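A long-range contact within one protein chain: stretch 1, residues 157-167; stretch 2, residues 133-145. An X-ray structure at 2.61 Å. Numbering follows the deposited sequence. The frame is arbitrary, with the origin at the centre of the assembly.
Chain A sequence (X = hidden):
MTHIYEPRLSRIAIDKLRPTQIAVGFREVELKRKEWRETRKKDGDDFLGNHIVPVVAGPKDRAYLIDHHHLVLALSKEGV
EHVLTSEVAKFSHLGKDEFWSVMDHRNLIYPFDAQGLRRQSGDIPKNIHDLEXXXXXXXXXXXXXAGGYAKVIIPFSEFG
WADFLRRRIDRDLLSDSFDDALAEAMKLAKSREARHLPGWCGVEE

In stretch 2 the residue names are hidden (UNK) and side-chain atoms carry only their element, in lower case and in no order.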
ATOM      1  N   SER A 157       4.043  11.258  -6.764  1.00 68.15           N
ATOM      2  CA  SER A 157       2.796  11.609  -7.481  1.00 67.78           C
ATOM      3  C   SER A 157       3.029  12.796  -8.352  1.00 68.05           C
ATOM      4  O   SER A 157       2.717  12.784  -9.524  1.00 69.39           O
ATOM      5  CB  SER A 157       1.743  12.047  -6.485  1.00 67.68           C
ATOM      6  OG  SER A 157       0.415  12.111  -7.050  1.00 71.92           O
ATOM      7  N   GLU A 158       3.555  13.851  -7.750  1.00 67.34           N
ATOM      8  CA  GLU A 158       3.807  15.103  -8.415  1.00 65.85           C
ATOM      9  C   GLU A 158       4.728  14.977  -9.597  1.00 64.03           C
ATOM     10  O   GLU A 158       4.489  15.559 -10.639  1.00 64.07           O
ATOM     11  CB  GLU A 158       4.386  16.125  -7.427  1.00 67.16           C
ATOM     12  CG  GLU A 158       3.371  16.722  -6.490  1.00 67.64           C
ATOM     13  CD  GLU A 158       3.177  15.931  -5.220  1.00 73.30           C
ATOM     14  OE1 GLU A 158       3.863  14.864  -4.994  1.00 73.17           O
ATOM     15  OE2 GLU A 158       2.304  16.401  -4.441  1.00 75.65           O
ATOM     16  N   PHE A 159       5.769  14.213  -9.450  1.00 62.33           N
ATOM     17  CA  PHE A 159       6.655  14.081 -10.542  1.00 62.23           C
ATOM     18  C   PHE A 159       6.004  13.422 -11.772  1.00 62.65           C
ATOM     19  O   PHE A 159       6.394  13.708 -12.914  1.00 62.66           O
ATOM     20  CB  PHE A 159       7.957  13.429 -10.094  1.00 62.00           C
ATOM     21  CG  PHE A 159       8.977  14.436  -9.588  1.00 63.15           C
ATOM     22  CD1 PHE A 159       9.370  14.455  -8.247  1.00 61.28           C
ATOM     23  CD2 PHE A 159       9.504  15.419 -10.453  1.00 62.70           C
ATOM     24  CE1 PHE A 159      10.311  15.410  -7.794  1.00 60.31           C
ATOM     25  CE2 PHE A 159      10.443  16.379 -10.013  1.00 61.10           C
ATOM     26  CZ  PHE A 159      10.856  16.357  -8.687  1.00 62.06           C
ATOM     27  N   GLY A 160       4.969  12.608 -11.533  1.00 62.50           N
ATOM     28  CA  GLY A 160       4.137  12.030 -12.600  1.00 61.73           C
ATOM     29  C   GLY A 160       3.340  13.065 -13.349  1.00 62.27           C
ATOM     30  O   GLY A 160       3.305  13.088 -14.582  1.00 62.71           O
ATOM     31  N   TRP A 161       2.751  13.972 -12.594  1.00 63.16           N
ATOM     32  CA  TRP A 161       2.046  15.118 -13.165  1.00 64.11           C
ATOM     33  C   TRP A 161       3.003  16.071 -13.881  1.00 64.92           C
ATOM     34  O   TRP A 161       2.691  16.558 -14.989  1.00 65.70           O
ATOM     35  CB  TRP A 161       1.233  15.836 -12.089  1.00 63.96           C
ATOM     36  CG  TRP A 161      -0.033  15.059 -11.809  1.00 65.43           C
ATOM     37  CD1 TRP A 161      -0.202  14.051 -10.898  1.00 64.72           C
ATOM     38  CD2 TRP A 161      -1.256  15.152 -12.528  1.00 65.87           C
ATOM     39  NE1 TRP A 161      -1.449  13.553 -10.987  1.00 64.54           N
ATOM     40  CE2 TRP A 161      -2.126  14.199 -11.979  1.00 63.34           C
ATOM     41  CE3 TRP A 161      -1.715  15.983 -13.575  1.00 66.90           C
ATOM     42  CZ2 TRP A 161      -3.433  14.050 -12.408  1.00 63.05           C
ATOM     43  CZ3 TRP A 161      -3.019  15.831 -14.022  1.00 65.23           C
ATOM     44  CH2 TRP A 161      -3.872  14.867 -13.423  1.00 65.33           C
ATOM     45  N   ALA A 162       4.167  16.312 -13.281  1.00 63.72           N
ATOM     46  CA  ALA A 162       5.140  17.151 -13.940  1.00 63.85           C
ATOM     47  C   ALA A 162       5.598  16.541 -15.277  1.00 63.83           C
ATOM     48  O   ALA A 162       5.725  17.234 -16.250  1.00 63.23           O
ATOM     49  CB  ALA A 162       6.322  17.432 -13.028  1.00 63.59           C
ATOM     50  N   ASP A 163       5.822  15.240 -15.338  1.00 64.02           N
ATOM     51  CA  ASP A 163       6.185  14.690 -16.601  1.00 64.33           C
ATOM     52  C   ASP A 163       5.018  14.834 -17.644  1.00 63.38           C
ATOM     53  O   ASP A 163       5.216  15.219 -18.788  1.00 63.73           O
ATOM     54  CB  ASP A 163       6.727  13.269 -16.419  1.00 64.97           C
ATOM     55  CG  ASP A 163       6.676  12.455 -17.737  1.00 73.44           C
ATOM     56  OD1 ASP A 163       7.220  12.957 -18.779  1.00 83.49           O
ATOM     57  OD2 ASP A 163       6.089  11.328 -17.778  1.00 78.55           O
ATOM     58  N   PHE A 164       3.785  14.590 -17.240  1.00 62.88           N
ATOM     59  CA  PHE A 164       2.649  14.788 -18.131  1.00 61.46           C
ATOM     60  C   PHE A 164       2.671  16.234 -18.677  1.00 61.77           C
ATOM     61  O   PHE A 164       2.687  16.438 -19.877  1.00 62.47           O
ATOM     62  CB  PHE A 164       1.392  14.474 -17.329  1.00 60.64           C
ATOM     63  CG  PHE A 164       0.087  14.762 -18.037  1.00 60.71           C
ATOM     64  CD1 PHE A 164      -0.407  13.906 -18.991  1.00 60.47           C
ATOM     65  CD2 PHE A 164      -0.698  15.849 -17.668  1.00 60.27           C
ATOM     66  CE1 PHE A 164      -1.615  14.140 -19.591  1.00 56.26           C
ATOM     67  CE2 PHE A 164      -1.919  16.078 -18.294  1.00 55.90           C
ATOM     68  CZ  PHE A 164      -2.352  15.228 -19.245  1.00 55.43           C
ATOM     69  N   LEU A 165       2.757  17.236 -17.799  1.00 61.09           N
ATOM     70  CA  LEU A 165       2.655  18.576 -18.251  1.00 60.56           C
ATOM     71  C   LEU A 165       3.851  18.886 -19.140  1.00 62.67           C
ATOM     72  O   LEU A 165       3.732  19.768 -20.056  1.00 63.59           O
ATOM     73  CB  LEU A 165       2.560  19.558 -17.113  1.00 58.67           C
ATOM     74  CG  LEU A 165       1.435  19.279 -16.113  1.00 58.56           C
ATOM     75  CD1 LEU A 165       1.798  19.824 -14.777  1.00 50.04           C
ATOM     76  CD2 LEU A 165       0.030  19.760 -16.572  1.00 55.12           C
ATOM     77  N   ARG A 166       4.987  18.193 -18.956  1.00 62.39           N
ATOM     78  CA  ARG A 166       6.172  18.804 -19.532  1.00 62.75           C
ATOM     79  C   ARG A 166       6.168  18.450 -20.936  1.00 62.72           C
ATOM     80  O   ARG A 166       6.829  19.151 -21.739  1.00 63.27           O
ATOM     81  CB  ARG A 166       7.491  18.458 -18.881  1.00 63.46           C
ATOM     82  CG  ARG A 166       8.491  17.657 -19.685  1.00 65.44           C
ATOM     83  CD  ARG A 166       9.328  16.757 -18.685  1.00 69.99           C
ATOM     84  NE  ARG A 166      10.092  17.660 -17.818  1.00 69.24           N
ATOM     85  CZ  ARG A 166      10.037  17.712 -16.501  1.00 64.65           C
ATOM     86  NH1 ARG A 166       9.329  16.869 -15.822  1.00 58.10           N
ATOM     87  NH2 ARG A 166      10.749  18.621 -15.876  1.00 70.30           N
ATOM     88  N   ARG A 167       5.381  17.419 -21.260  1.00 61.47           N
ATOM     89  CA  ARG A 167       5.307  16.996 -22.662  1.00 60.45           C
ATOM     90  C   ARG A 167       4.223  17.747 -23.440  1.00 59.15           C
ATOM     91  O   ARG A 167       4.031  17.519 -24.591  1.00 57.67           O
ATOM     92  CB  ARG A 167       5.103  15.494 -22.745  1.00 61.10           C
ATOM     93  CG  ARG A 167       5.812  14.739 -21.661  1.00 62.57           C
ATOM     94  CD  ARG A 167       5.483  13.262 -21.669  1.00 61.82           C
ATOM     95  NE  ARG A 167       6.435  12.597 -22.521  1.00 64.07           N
ATOM     96  CZ  ARG A 167       7.308  11.673 -22.133  1.00 65.41           C
ATOM     97  NH1 ARG A 167       7.364  11.274 -20.877  1.00 63.27           N
ATOM     98  NH2 ARG A 167       8.135  11.143 -23.033  1.00 67.14           N
ATOM     99  N   UNK A 133      16.570  22.919 -10.605  1.00 57.09           N
ATOM    100  CA  UNK A 133      15.223  23.497 -10.548  1.00 56.08           C
ATOM    101  C   UNK A 133      14.435  22.788 -11.563  1.00 55.87           C
ATOM    102  O   UNK A 133      14.777  22.918 -12.740  1.00 54.86           O
ATOM    103  o   UNK A 133      13.777  26.735 -11.511  1.00 61.25           O
ATOM    104  o   UNK A 133      12.823  25.174 -10.344  1.00 62.44           O
ATOM    105  c   UNK A 133      15.259  24.984 -10.841  1.00 54.80           C
ATOM    106  c   UNK A 133      13.854  25.649 -10.898  1.00 58.78           C
ATOM    107  N   UNK A 134      13.406  22.023 -11.149  1.00 55.79           N
ATOM    108  CA  UNK A 134      12.476  21.525 -12.155  1.00 57.07           C
ATOM    109  C   UNK A 134      11.162  22.365 -12.233  1.00 57.87           C
ATOM    110  O   UNK A 134      10.258  22.251 -11.429  1.00 59.35           O
ATOM    111  c   UNK A 134      11.173  19.503 -13.094  1.00 62.20           C
ATOM    112  o   UNK A 134      10.622  20.327 -13.898  1.00 66.67           O
ATOM    113  c   UNK A 134      12.321  20.019 -12.149  1.00 56.10           C
ATOM    114  o   UNK A 134      10.796  18.257 -13.032  1.00 62.43           O
ATOM    115  N   UNK A 135      11.081  23.257 -13.226  1.00 58.21           N
ATOM    116  CA  UNK A 135       9.920  24.164 -13.211  1.00 57.80           C
ATOM    117  C   UNK A 135       8.625  23.410 -13.413  1.00 57.56           C
ATOM    118  O   UNK A 135       7.588  23.847 -12.922  1.00 57.95           O
ATOM    119  c   UNK A 135      10.191  25.159 -14.375  1.00 57.79           C
ATOM    120  c   UNK A 135      11.238  24.425 -15.288  1.00 57.13           C
ATOM    121  c   UNK A 135      12.038  23.518 -14.336  1.00 57.48           C
ATOM    122  N   UNK A 136       8.634  22.270 -14.084  1.00 57.83           N
ATOM    123  CA  UNK A 136       7.349  21.507 -14.103  1.00 57.34           C
ATOM    124  C   UNK A 136       7.026  20.906 -12.770  1.00 56.87           C
ATOM    125  O   UNK A 136       5.830  20.729 -12.447  1.00 56.79           O
ATOM    126  c   UNK A 136       7.160  21.201 -16.573  1.00 59.03           C
ATOM    127  c   UNK A 136       5.935  21.713 -17.047  1.00 59.54           C
ATOM    128  c   UNK A 136       8.311  22.229 -18.459  1.00 54.91           C
ATOM    129  c   UNK A 136       7.085  22.698 -18.965  1.00 59.32           C
ATOM    130  c   UNK A 136       5.888  22.458 -18.255  1.00 61.15           C
ATOM    131  c   UNK A 136       8.348  21.502 -17.279  1.00 58.65           C
ATOM    132  c   UNK A 136       7.229  20.508 -15.261  1.00 57.27           C
ATOM    133  N   UNK A 137       8.058  20.635 -11.965  1.00 55.18           N
ATOM    134  CA  UNK A 137       7.731  20.204 -10.653  1.00 54.78           C
ATOM    135  C   UNK A 137       6.905  21.295  -9.922  1.00 56.02           C
ATOM    136  O   UNK A 137       5.954  20.950  -9.165  1.00 56.10           O
ATOM    137  c   UNK A 137       6.772  18.551  -6.278  1.00 61.57           C
ATOM    138  c   UNK A 137       8.970  19.821  -9.916  1.00 54.73           C
ATOM    139  n   UNK A 137       7.603  17.878  -7.082  1.00 57.82           N
ATOM    140  n   UNK A 137       6.599  18.171  -5.016  1.00 59.07           N
ATOM    141  c   UNK A 137       7.850  18.243  -8.453  1.00 54.96           C
ATOM    142  n   UNK A 137       6.138  19.626  -6.733  1.00 61.92           N
ATOM    143  c   UNK A 137       8.721  19.427  -8.515  1.00 53.33           C
ATOM    144  N   UNK A 138       7.217  22.591 -10.144  1.00 55.02           N
ATOM    145  CA  UNK A 138       6.497  23.665  -9.433  1.00 54.71           C
ATOM    146  C   UNK A 138       5.110  23.787  -9.961  1.00 55.40           C
ATOM    147  O   UNK A 138       4.143  24.036  -9.222  1.00 55.05           O
ATOM    148  o   UNK A 138       8.392  25.051  -9.079  1.00 55.27           O
ATOM    149  c   UNK A 138       7.130  24.991  -9.654  1.00 54.02           C
ATOM    150  N   UNK A 139       5.014  23.664 -11.273  1.00 55.98           N
ATOM    151  CA  UNK A 139       3.717  23.718 -11.908  1.00 56.86           C
ATOM    152  C   UNK A 139       2.830  22.590 -11.372  1.00 57.70           C
ATOM    153  O   UNK A 139       1.732  22.876 -10.929  1.00 58.72           O
ATOM    154  c   UNK A 139       2.505  23.882 -14.126  1.00 58.65           C
ATOM    155  c   UNK A 139       2.001  25.326 -13.935  1.00 57.25           C
ATOM    156  c   UNK A 139       3.842  23.615 -13.425  1.00 57.06           C
ATOM    157  c   UNK A 139       2.540  23.521 -15.565  1.00 59.20           C
ATOM    158  N   UNK A 140       3.328  21.338 -11.389  1.00 57.37           N
ATOM    159  CA  UNK A 140       2.599  20.228 -10.859  1.00 56.96           C
ATOM    160  C   UNK A 140       2.214  20.474  -9.369  1.00 57.07           C
ATOM    161  O   UNK A 140       1.104  20.179  -8.954  1.00 56.98           O
ATOM    162  c   UNK A 140       3.359  18.960 -11.053  1.00 56.55           C
ATOM    163  N   UNK A 141       3.083  21.072  -8.572  1.00 57.35           N
ATOM    164  CA  UNK A 141       2.707  21.387  -7.150  1.00 56.60           C
ATOM    165  C   UNK A 141       1.517  22.326  -7.141  1.00 57.04           C
ATOM    166  O   UNK A 141       0.514  22.089  -6.439  1.00 58.22           O
ATOM    167  N   UNK A 142       1.573  23.360  -7.978  1.00 56.80           N
ATOM    168  CA  UNK A 142       0.661  24.468  -7.836  1.00 56.22           C
ATOM    169  C   UNK A 142      -0.656  23.952  -8.296  1.00 57.29           C
ATOM    170  O   UNK A 142      -1.689  24.319  -7.718  1.00 57.96           O
ATOM    171  c   UNK A 142       1.080  25.580  -8.674  1.00 55.52           C
ATOM    172  N   UNK A 143      -0.608  23.050  -9.283  1.00 57.68           N
ATOM    173  CA  UNK A 143      -1.781  22.417  -9.868  1.00 59.23           C
ATOM    174  C   UNK A 143      -2.548  21.718  -8.804  1.00 60.67           C
ATOM    175  O   UNK A 143      -3.779  21.805  -8.750  1.00 59.58           O
ATOM    176  c   UNK A 143      -3.527  21.104 -12.030  1.00 63.57           C
ATOM    177  c   UNK A 143      -1.780  19.431 -12.372  1.00 64.46           C
ATOM    178  c   UNK A 143      -1.367  21.320 -10.814  1.00 59.79           C
ATOM    179  c   UNK A 143      -2.086  20.899 -12.085  1.00 61.29           C
ATOM    180  N   UNK A 144      -1.819  21.009  -7.942  1.00 62.96           N
ATOM    181  CA  UNK A 144      -2.505  20.237  -6.965  1.00 65.72           C
ATOM    182  C   UNK A 144      -3.113  21.182  -5.966  1.00 67.57           C
ATOM    183  O   UNK A 144      -4.230  20.980  -5.513  1.00 66.56           O
ATOM    184  n   UNK A 144       1.575  18.864  -3.457  1.00 74.69           N
ATOM    185  c   UNK A 144      -1.768  17.646  -4.302  1.00 69.97           C
ATOM    186  c   UNK A 144      -2.421  18.198  -5.545  1.00 66.89           C
ATOM    187  c   UNK A 144       0.255  18.609  -3.368  1.00 75.06           C
ATOM    188  n   UNK A 144      -0.348  17.915  -4.317  1.00 74.32           N
ATOM    189  n   UNK A 144      -0.476  19.023  -2.334  1.00 72.81           N
ATOM    190  c   UNK A 144      -1.603  19.263  -6.266  1.00 66.28           C
ATOM    191  N   UNK A 145      -2.358  22.226  -5.661  1.00 69.74           N
ATOM    192  CA  UNK A 145      -2.700  23.133  -4.637  1.00 73.79           C
ATOM    193  C   UNK A 145      -3.950  23.805  -5.103  1.00 70.06           C
ATOM    194  O   UNK A 145      -4.715  24.369  -4.292  1.00 69.50           O
ATOM    195  c   UNK A 145      -1.355  24.650  -3.238  1.00 77.73           C
ATOM    196  c   UNK A 145       0.348  23.929  -0.924  1.00 79.79           C
ATOM    197  c   UNK A 145      -1.603  24.132  -4.567  1.00 73.19           C
ATOM    198 se   UNK A 145       0.587  24.483  -2.898  1.00 92.99          SE
TER

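Position 133 carries two carbons, the second bearing two oxygens, and lies out of reach of stretch 1. Two carbons with a carboxylate make it Asp133.

Position 134 has the same atoms, but its CB points toward stretch 1, and Arg166 NH2 lies 2.6 Å from one oxygen and 2.9 Å from the other. It is Asp134. The OD1 oxygen also accepts weak bonds from the backbone N of positions 136 and 137, so one carboxylate caps its own helix and anchors the partner.

At 135 three carbons close a ring onto the backbone N, without contact: Pro135, in the first turn.

Position 136 shows one carbon, then a ring of six. Arg166 CB sits over one ring face, 3.7 Å from the centroid, while the CB of 136 is 3.9 Å from Ala162 CB. This is Phe136.

Position 137 has three carbons, a nitrogen, and a carbon carrying two more nitrogens. The third carbon lies over the Phe159 ring, 3.6 Å from its centroid, and Glu158 CB covers one face of the terminal group. It is Arg137, which packs through both its shaft and its head: the CD methylene on the Phe159 ring, the guanidinium face on Glu158 CB.

One carbon and one oxygen at 138, directed away from the contact, give Ser138.

Four carbons forked at the second occupy 139, and one terminal carbon is 3.9 Å from Leu165 CD1: Leu139.

Position 140 has a single carbon, set among Glu158, Trp161, Ala162 and Leu165; it comes 3.6 Å from Ala162 N. It is Ala140, a small knob where the backbones run close.

No side-chain atom exists at 141: Gly141.

A single carbon at 142, out of reach, marks Ala142.

Position 143 again has four carbons forked at the second, one tip 3.7 Å from Trp161 CE3. It is Leu143.

At 144, three carbons, a nitrogen and a carbon with two nitrogens reach Glu158, one terminal nitrogen 2.8 Å from OE2. It is Arg144, forming a salt bridge whose hydrogen bond is weak.

Position 145 has two carbons, selenium and one carbon, unbranched and out of reach: Met145, as selenomethionine.

The rule is small in the middle, charged at the ends. Ala162 and Ala140, their CB atoms 3.9 Å apart, let the helix axes approach to 8.0 Å while crossing at 112°. Leu165 returns the knob, lodging among Phe136, Leu139, Ala140 and Leu143. Salt bridges Arg166–Asp134 and Glu158–Arg144 join opposite ends of the two segments, and together the stretches bury 705 Å².

Stretch 2 (133-145) DDPFRSLAGALRM
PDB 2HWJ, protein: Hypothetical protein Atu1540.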